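Long-range contact in suppressor protein MPT5 (Saccharomyces cerevisiae, PDB 5BZ1), which binds short recognition sequences in the 3'-UTRs of target mRNAs through its Pumilio-repeat domain and regulates their expression after transcription: residues L192-L206 with E227-L240. Residues are numbered along the deposited sequence; the frame is centred on the assembly and turned at random.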
loop_
_atom_site.group_PDB
_atom_site.type_symbol
_atom_site.label_atom_id
_atom_site.label_comp_id
_atom_site.label_asym_id
_atom_site.label_seq_id
_atom_site.Cartn_x
_atom_site.Cartn_y
_atom_site.Cartn_z
ATOM N N LEU A 192 -5.079 -12.892 5.286
ATOM C CA LEU A 192 -5.737 -13.197 4.019
ATOM C C LEU A 192 -7.204 -12.766 4.043
ATOM O O LEU A 192 -7.693 -12.147 3.096
ATOM C CB LEU A 192 -5.615 -14.687 3.698
ATOM C CG LEU A 192 -5.924 -15.121 2.267
ATOM C CD1 LEU A 192 -5.427 -14.082 1.276
ATOM C CD2 LEU A 192 -5.287 -16.468 1.977
ATOM N N GLN A 193 -7.890 -13.067 5.144
ATOM C CA GLN A 193 -9.303 -12.726 5.287
ATOM C C GLN A 193 -9.542 -11.215 5.348
ATOM O O GLN A 193 -10.597 -10.732 4.932
ATOM C CB GLN A 193 -9.914 -13.441 6.496
ATOM C CG GLN A 193 -10.225 -14.916 6.223
ATOM C CD GLN A 193 -10.731 -15.658 7.445
ATOM O OE1 GLN A 193 -10.372 -15.336 8.576
ATOM N NE2 GLN A 193 -11.570 -16.662 7.218
ATOM N N GLN A 194 -8.561 -10.477 5.860
ATOM C CA GLN A 194 -8.627 -9.018 5.847
ATOM C C GLN A 194 -8.423 -8.475 4.430
ATOM O O GLN A 194 -9.034 -7.477 4.051
ATOM C CB GLN A 194 -7.604 -8.408 6.815
ATOM C CG GLN A 194 -7.956 -8.578 8.303
ATOM C CD GLN A 194 -6.796 -8.232 9.220
ATOM O OE1 GLN A 194 -5.637 -8.283 8.811
ATOM N NE2 GLN A 194 -7.102 -7.883 10.467
ATOM N N ILE A 195 -7.561 -9.132 3.657
ATOM C CA ILE A 195 -7.355 -8.767 2.254
ATOM C C ILE A 195 -8.648 -8.956 1.458
ATOM O O ILE A 195 -9.006 -8.116 0.627
ATOM C CB ILE A 195 -6.225 -9.602 1.607
ATOM C CG1 ILE A 195 -4.890 -9.340 2.301
ATOM C CG2 ILE A 195 -6.102 -9.300 0.116
ATOM C CD1 ILE A 195 -3.748 -10.197 1.779
ATOM N N PHE A 196 -9.337 -10.067 1.719
ATOM C CA PHE A 196 -10.607 -10.383 1.063
ATOM C C PHE A 196 -11.641 -9.278 1.240
ATOM O O PHE A 196 -12.247 -8.831 0.265
ATOM C CB PHE A 196 -11.182 -11.692 1.608
ATOM C CG PHE A 196 -10.526 -12.924 1.058
ATOM C CD1 PHE A 196 -9.666 -12.848 -0.027
ATOM C CD2 PHE A 196 -10.781 -14.168 1.623
ATOM C CE1 PHE A 196 -9.063 -13.985 -0.535
ATOM C CE2 PHE A 196 -10.181 -15.309 1.118
ATOM C CZ PHE A 196 -9.322 -15.215 0.037
ATOM N N LYS A 197 -11.845 -8.852 2.486
ATOM C CA LYS A 197 -12.828 -7.817 2.798
ATOM C C LYS A 197 -12.544 -6.520 2.044
ATOM O O LYS A 197 -13.462 -5.853 1.567
ATOM C CB LYS A 197 -12.884 -7.563 4.310
ATOM C CG LYS A 197 -13.673 -8.619 5.079
ATOM C CD LYS A 197 -13.311 -8.637 6.559
ATOM C CE LYS A 197 -13.600 -7.309 7.237
ATOM N NZ LYS A 197 -15.053 -6.993 7.276
ATOM N N ILE A 198 -11.265 -6.178 1.929
ATOM C CA ILE A 198 -10.848 -4.974 1.219
ATOM C C ILE A 198 -11.006 -5.146 -0.292
ATOM O O ILE A 198 -11.431 -4.225 -0.991
ATOM C CB ILE A 198 -9.393 -4.602 1.570
ATOM C CG1 ILE A 198 -9.266 -4.350 3.075
ATOM C CG2 ILE A 198 -8.937 -3.381 0.789
ATOM C CD1 ILE A 198 -7.860 -3.994 3.531
ATOM N N SER A 199 -10.672 -6.335 -0.787
ATOM C CA SER A 199 -10.780 -6.638 -2.211
ATOM C C SER A 199 -12.222 -6.592 -2.715
ATOM O O SER A 199 -12.474 -6.151 -3.840
ATOM C CB SER A 199 -10.169 -8.003 -2.504
ATOM O OG SER A 199 -10.544 -8.459 -3.789
ATOM N N VAL A 200 -13.159 -7.054 -1.889
ATOM C CA VAL A 200 -14.578 -6.964 -2.217
ATOM C C VAL A 200 -14.954 -5.514 -2.514
ATOM O O VAL A 200 -15.623 -5.224 -3.504
ATOM C CB VAL A 200 -15.460 -7.520 -1.081
ATOM C CG1 VAL A 200 -16.914 -7.117 -1.277
ATOM C CG2 VAL A 200 -15.338 -9.037 -1.000
ATOM N N LYS A 201 -14.495 -4.604 -1.663
ATOM C CA LYS A 201 -14.773 -3.186 -1.844
ATOM C C LYS A 201 -14.030 -2.605 -3.056
ATOM O O LYS A 201 -14.575 -1.776 -3.792
ATOM C CB LYS A 201 -14.431 -2.416 -0.567
ATOM C CG LYS A 201 -15.577 -1.561 -0.042
ATOM C CD LYS A 201 -16.823 -2.387 0.260
ATOM C CE LYS A 201 -18.024 -1.490 0.534
ATOM N NZ LYS A 201 -19.236 -2.274 0.899
ATOM N N ILE A 202 -12.795 -3.057 -3.267
ATOM C CA ILE A 202 -12.001 -2.625 -4.417
ATOM C C ILE A 202 -12.674 -3.023 -5.737
ATOM O O ILE A 202 -12.748 -2.222 -6.674
ATOM C CB ILE A 202 -10.564 -3.190 -4.352
ATOM C CG1 ILE A 202 -9.723 -2.389 -3.352
ATOM C CG2 ILE A 202 -9.901 -3.159 -5.718
ATOM C CD1 ILE A 202 -8.360 -2.998 -3.057
ATOM N N VAL A 203 -13.164 -4.258 -5.802
ATOM C CA VAL A 203 -13.875 -4.740 -6.984
ATOM C C VAL A 203 -15.191 -3.988 -7.179
ATOM O O VAL A 203 -15.555 -3.642 -8.303
ATOM C CB VAL A 203 -14.133 -6.262 -6.910
ATOM C CG1 VAL A 203 -15.043 -6.723 -8.050
ATOM C CG2 VAL A 203 -12.815 -7.025 -6.940
ATOM N N GLN A 204 -15.892 -3.730 -6.078
ATOM C CA GLN A 204 -17.168 -3.018 -6.120
ATOM C C GLN A 204 -17.025 -1.628 -6.742
ATOM O O GLN A 204 -17.897 -1.181 -7.492
ATOM C CB GLN A 204 -17.764 -2.907 -4.712
ATOM C CG GLN A 204 -19.001 -2.016 -4.628
ATOM C CD GLN A 204 -19.638 -1.999 -3.248
ATOM O OE1 GLN A 204 -19.218 -2.727 -2.346
ATOM N NE2 GLN A 204 -20.663 -1.168 -3.078
ATOM N N PHE A 205 -15.914 -0.960 -6.444
ATOM C CA PHE A 205 -15.684 0.399 -6.922
ATOM C C PHE A 205 -14.574 0.468 -7.965
ATOM O O PHE A 205 -13.907 1.493 -8.109
ATOM C CB PHE A 205 -15.361 1.320 -5.747
ATOM C CG PHE A 205 -16.511 1.521 -4.806
ATOM C CD1 PHE A 205 -17.454 2.512 -5.047
ATOM C CD2 PHE A 205 -16.657 0.718 -3.686
ATOM C CE1 PHE A 205 -18.520 2.699 -4.184
ATOM C CE2 PHE A 205 -17.718 0.899 -2.818
ATOM C CZ PHE A 205 -18.653 1.891 -3.067
ATOM N N LEU A 206 -14.393 -0.629 -8.693
ATOM C CA LEU A 206 -13.376 -0.730 -9.740
ATOM C C LEU A 206 -13.343 0.424 -10.765
ATOM O O LEU A 206 -12.256 0.911 -11.096
ATOM C CB LEU A 206 -13.485 -2.083 -10.451
ATOM C CG LEU A 206 -12.330 -2.504 -11.353
ATOM C CD1 LEU A 206 -11.043 -2.567 -10.560
ATOM C CD2 LEU A 206 -12.627 -3.855 -11.966
ATOM N N GLU A 227 -2.351 -15.520 -3.627
ATOM C CA GLU A 227 -3.464 -16.162 -2.936
ATOM C C GLU A 227 -4.827 -15.646 -3.408
ATOM O O GLU A 227 -5.862 -16.214 -3.057
ATOM C CB GLU A 227 -3.330 -15.986 -1.418
ATOM C CG GLU A 227 -2.099 -16.651 -0.801
ATOM C CD GLU A 227 -0.819 -15.855 -1.003
ATOM O OE1 GLU A 227 -0.868 -14.770 -1.622
ATOM O OE2 GLU A 227 0.243 -16.319 -0.538
ATOM N N LEU A 228 -4.822 -14.576 -4.202
ATOM C CA LEU A 228 -6.056 -13.995 -4.731
ATOM C C LEU A 228 -6.383 -14.510 -6.135
ATOM O O LEU A 228 -7.491 -14.293 -6.635
ATOM C CB LEU A 228 -5.968 -12.467 -4.763
ATOM C CG LEU A 228 -5.723 -11.726 -3.450
ATOM C CD1 LEU A 228 -5.857 -10.223 -3.643
ATOM C CD2 LEU A 228 -6.675 -12.208 -2.377
ATOM N N ASP A 229 -5.420 -15.187 -6.758
ATOM C CA ASP A 229 -5.546 -15.656 -8.139
ATOM C C ASP A 229 -6.863 -16.384 -8.433
ATOM O O ASP A 229 -7.464 -16.187 -9.490
ATOM C CB ASP A 229 -4.369 -16.574 -8.499
ATOM C CG ASP A 229 -3.055 -15.821 -8.642
ATOM O OD1 ASP A 229 -3.013 -14.617 -8.315
ATOM O OD2 ASP A 229 -2.057 -16.441 -9.071
ATOM N N PHE A 230 -7.312 -17.208 -7.489
ATOM C CA PHE A 230 -8.461 -18.093 -7.711
ATOM C C PHE A 230 -9.780 -17.366 -8.006
ATOM O O PHE A 230 -10.700 -17.963 -8.565
ATOM C CB PHE A 230 -8.632 -19.074 -6.540
ATOM C CG PHE A 230 -9.239 -18.460 -5.309
ATOM C CD1 PHE A 230 -10.586 -18.646 -5.021
ATOM C CD2 PHE A 230 -8.468 -17.700 -4.438
ATOM C CE1 PHE A 230 -11.155 -18.085 -3.888
ATOM C CE2 PHE A 230 -9.028 -17.135 -3.302
ATOM C CZ PHE A 230 -10.374 -17.326 -3.029
ATOM N N TYR A 231 -9.869 -16.088 -7.641
ATOM C CA TYR A 231 -11.080 -15.311 -7.906
ATOM C C TYR A 231 -10.818 -13.987 -8.631
ATOM O O TYR A 231 -11.632 -13.557 -9.446
ATOM C CB TYR A 231 -11.854 -15.044 -6.611
ATOM C CG TYR A 231 -11.293 -13.911 -5.785
ATOM C CD1 TYR A 231 -11.856 -12.641 -5.836
ATOM C CD2 TYR A 231 -10.204 -14.112 -4.955
ATOM C CE1 TYR A 231 -11.344 -11.608 -5.086
ATOM C CE2 TYR A 231 -9.689 -13.091 -4.202
ATOM C CZ TYR A 231 -10.258 -11.844 -4.271
ATOM O OH TYR A 231 -9.728 -10.836 -3.513
ATOM N N LEU A 232 -9.691 -13.345 -8.329
ATOM C CA LEU A 232 -9.437 -11.981 -8.798
ATOM C C LEU A 232 -9.354 -11.851 -10.320
ATOM O O LEU A 232 -9.862 -10.883 -10.886
ATOM C CB LEU A 232 -8.178 -11.399 -8.145
ATOM C CG LEU A 232 -7.958 -9.905 -8.395
ATOM C CD1 LEU A 232 -9.145 -9.097 -7.889
ATOM C CD2 LEU A 232 -6.674 -9.419 -7.748
ATOM N N LEU A 233 -8.714 -12.817 -10.973
ATOM C CA LEU A 233 -8.571 -12.803 -12.428
ATOM C C LEU A 233 -9.928 -12.773 -13.132
ATOM O O LEU A 233 -10.228 -11.844 -13.881
ATOM C CB LEU A 233 -7.762 -14.013 -12.898
ATOM C CG LEU A 233 -6.281 -14.035 -12.523
ATOM C CD1 LEU A 233 -5.715 -15.438 -12.660
ATOM C CD2 LEU A 233 -5.506 -13.068 -13.395
ATOM N N ALA A 234 -10.743 -13.790 -12.880
ATOM C CA ALA A 234 -12.081 -13.862 -13.456
ATOM C C ALA A 234 -12.949 -12.675 -13.035
ATOM O O ALA A 234 -13.679 -12.115 -13.850
ATOM C CB ALA A 234 -12.747 -15.169 -13.073
ATOM N N GLU A 235 -12.872 -12.304 -11.759
ATOM C CA GLU A 235 -13.661 -11.194 -11.232
ATOM C C GLU A 235 -13.331 -9.897 -11.966
ATOM O O GLU A 235 -14.230 -9.197 -12.436
ATOM C CB GLU A 235 -13.403 -11.020 -9.735
ATOM C CG GLU A 235 -14.424 -10.160 -9.019
ATOM C CD GLU A 235 -15.600 -10.960 -8.506
ATOM O OE1 GLU A 235 -15.397 -12.131 -8.119
ATOM O OE2 GLU A 235 -16.726 -10.420 -8.488
ATOM N N LEU A 236 -12.040 -9.586 -12.060
ATOM C CA LEU A 236 -11.588 -8.414 -12.801
ATOM C C LEU A 236 -12.015 -8.482 -14.260
ATOM O O LEU A 236 -12.548 -7.515 -14.800
ATOM C CB LEU A 236 -10.069 -8.256 -12.726
ATOM C CG LEU A 236 -9.461 -7.727 -11.428
ATOM C CD1 LEU A 236 -7.970 -7.501 -11.598
ATOM C CD2 LEU A 236 -10.141 -6.444 -10.993
ATOM N N PHE A 237 -11.785 -9.624 -14.901
ATOM C CA PHE A 237 -12.076 -9.732 -16.322
ATOM C C PHE A 237 -13.569 -9.630 -16.615
ATOM O O PHE A 237 -13.960 -9.045 -17.621
ATOM C CB PHE A 237 -11.493 -11.011 -16.923
ATOM C CG PHE A 237 -11.484 -11.008 -18.424
ATOM C CD1 PHE A 237 -10.634 -10.154 -19.121
ATOM C CD2 PHE A 237 -12.330 -11.838 -19.141
ATOM C CE1 PHE A 237 -10.623 -10.135 -20.506
ATOM C CE2 PHE A 237 -12.326 -11.825 -20.528
ATOM C CZ PHE A 237 -11.471 -10.973 -21.210
ATOM N N ASN A 238 -14.399 -10.193 -15.743
ATOM C CA ASN A 238 -15.847 -10.092 -15.912
ATOM C C ASN A 238 -16.330 -8.643 -15.855
ATOM O O ASN A 238 -17.207 -8.241 -16.619
ATOM C CB ASN A 238 -16.578 -10.934 -14.863
ATOM C CG ASN A 238 -16.382 -12.425 -15.070
ATOM O OD1 ASN A 238 -15.979 -12.865 -16.146
ATOM N ND2 ASN A 238 -16.673 -13.211 -14.037
ATOM N N ARG A 239 -15.742 -7.864 -14.952
ATOM C CA ARG A 239 -16.141 -6.475 -14.750
ATOM C C ARG A 239 -15.604 -5.538 -15.831
ATOM O O ARG A 239 -16.154 -4.457 -16.052
ATOM C CB ARG A 239 -15.681 -5.984 -13.370
ATOM C CG ARG A 239 -16.820 -5.583 -12.439
ATOM C CD ARG A 239 -16.334 -4.733 -11.273
ATOM N NE ARG A 239 -17.437 -4.062 -10.586
ATOM C CZ ARG A 239 -18.060 -2.984 -11.055
ATOM N NH1 ARG A 239 -17.699 -2.458 -12.218
ATOM N NH2 ARG A 239 -19.051 -2.433 -10.368
ATOM N N LEU A 240 -14.540 -5.959 -16.512
ATOM C CA LEU A 240 -13.800 -5.072 -17.408
ATOM C C LEU A 240 -13.764 -5.473 -18.881
ATOM O O LEU A 240 -13.480 -4.629 -19.730
ATOM C CB LEU A 240 -12.361 -4.942 -16.925
ATOM C CG LEU A 240 -12.210 -4.435 -15.501
ATOM C CD1 LEU A 240 -10.765 -4.570 -15.075
ATOM C CD2 LEU A 240 -12.692 -2.996 -15.407
#
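Leu206 and Val203, near the C-terminal end of 192-206, press against the last two turns of helix 229-240. The CD2 methyl of Leu206 sits 3.5 Å from CD2 of Leu240 and 3.7 Å from CD2 of Leu236, and it also meets the aliphatic part of Arg239. With CG anti to the backbone N (chi1 -167°), Leu206 sends both methyls to Leu236, whose side chain crosses it at about a right angle. Three residues earlier, CG1 of Val203 lies 3.6 Å from CG of Glu235, resting on the methylene of that glutamate.

Arg239 runs extended from CG to NE over the end of helix 192-204. Its NE comes 3.0 Å from Val203 O, and NH2 approaches Gln204 O, but the angles are too poor for hydrogen bonds. The CD methylene of Arg239 packs on CD2 of Leu206.

The two helices run nearly parallel, at 15° with axes 11.1 Å apart, and pack side by side in the Pumilio-repeat superhelix, where the limits of repeats 5, 6 and 7 fall within them. Helix 215-223 also packs on both segments, touching Leu206, Leu232 and Leu236. The bound RNA is about 13 Å away at the nearest atoms, which places this helix-to-helix packing away from the RNA.

Toward the other end, Ser199 OG and Tyr231 OH share a hydrogen bond in which either could be the donor, the serine oxygen lying at the edge of the phenol ring. Packing is tight here, and the modelled OG to OH distance of 2.5 Å should be read with caution. Phe196 stands beside this pair, its ring plane at 88° to that of Tyr231. CD2 of Leu228 reaches the edge of the Phe196 ring, 3.5 Å from CE1, while CZ of Phe196 meets the edge of Phe230.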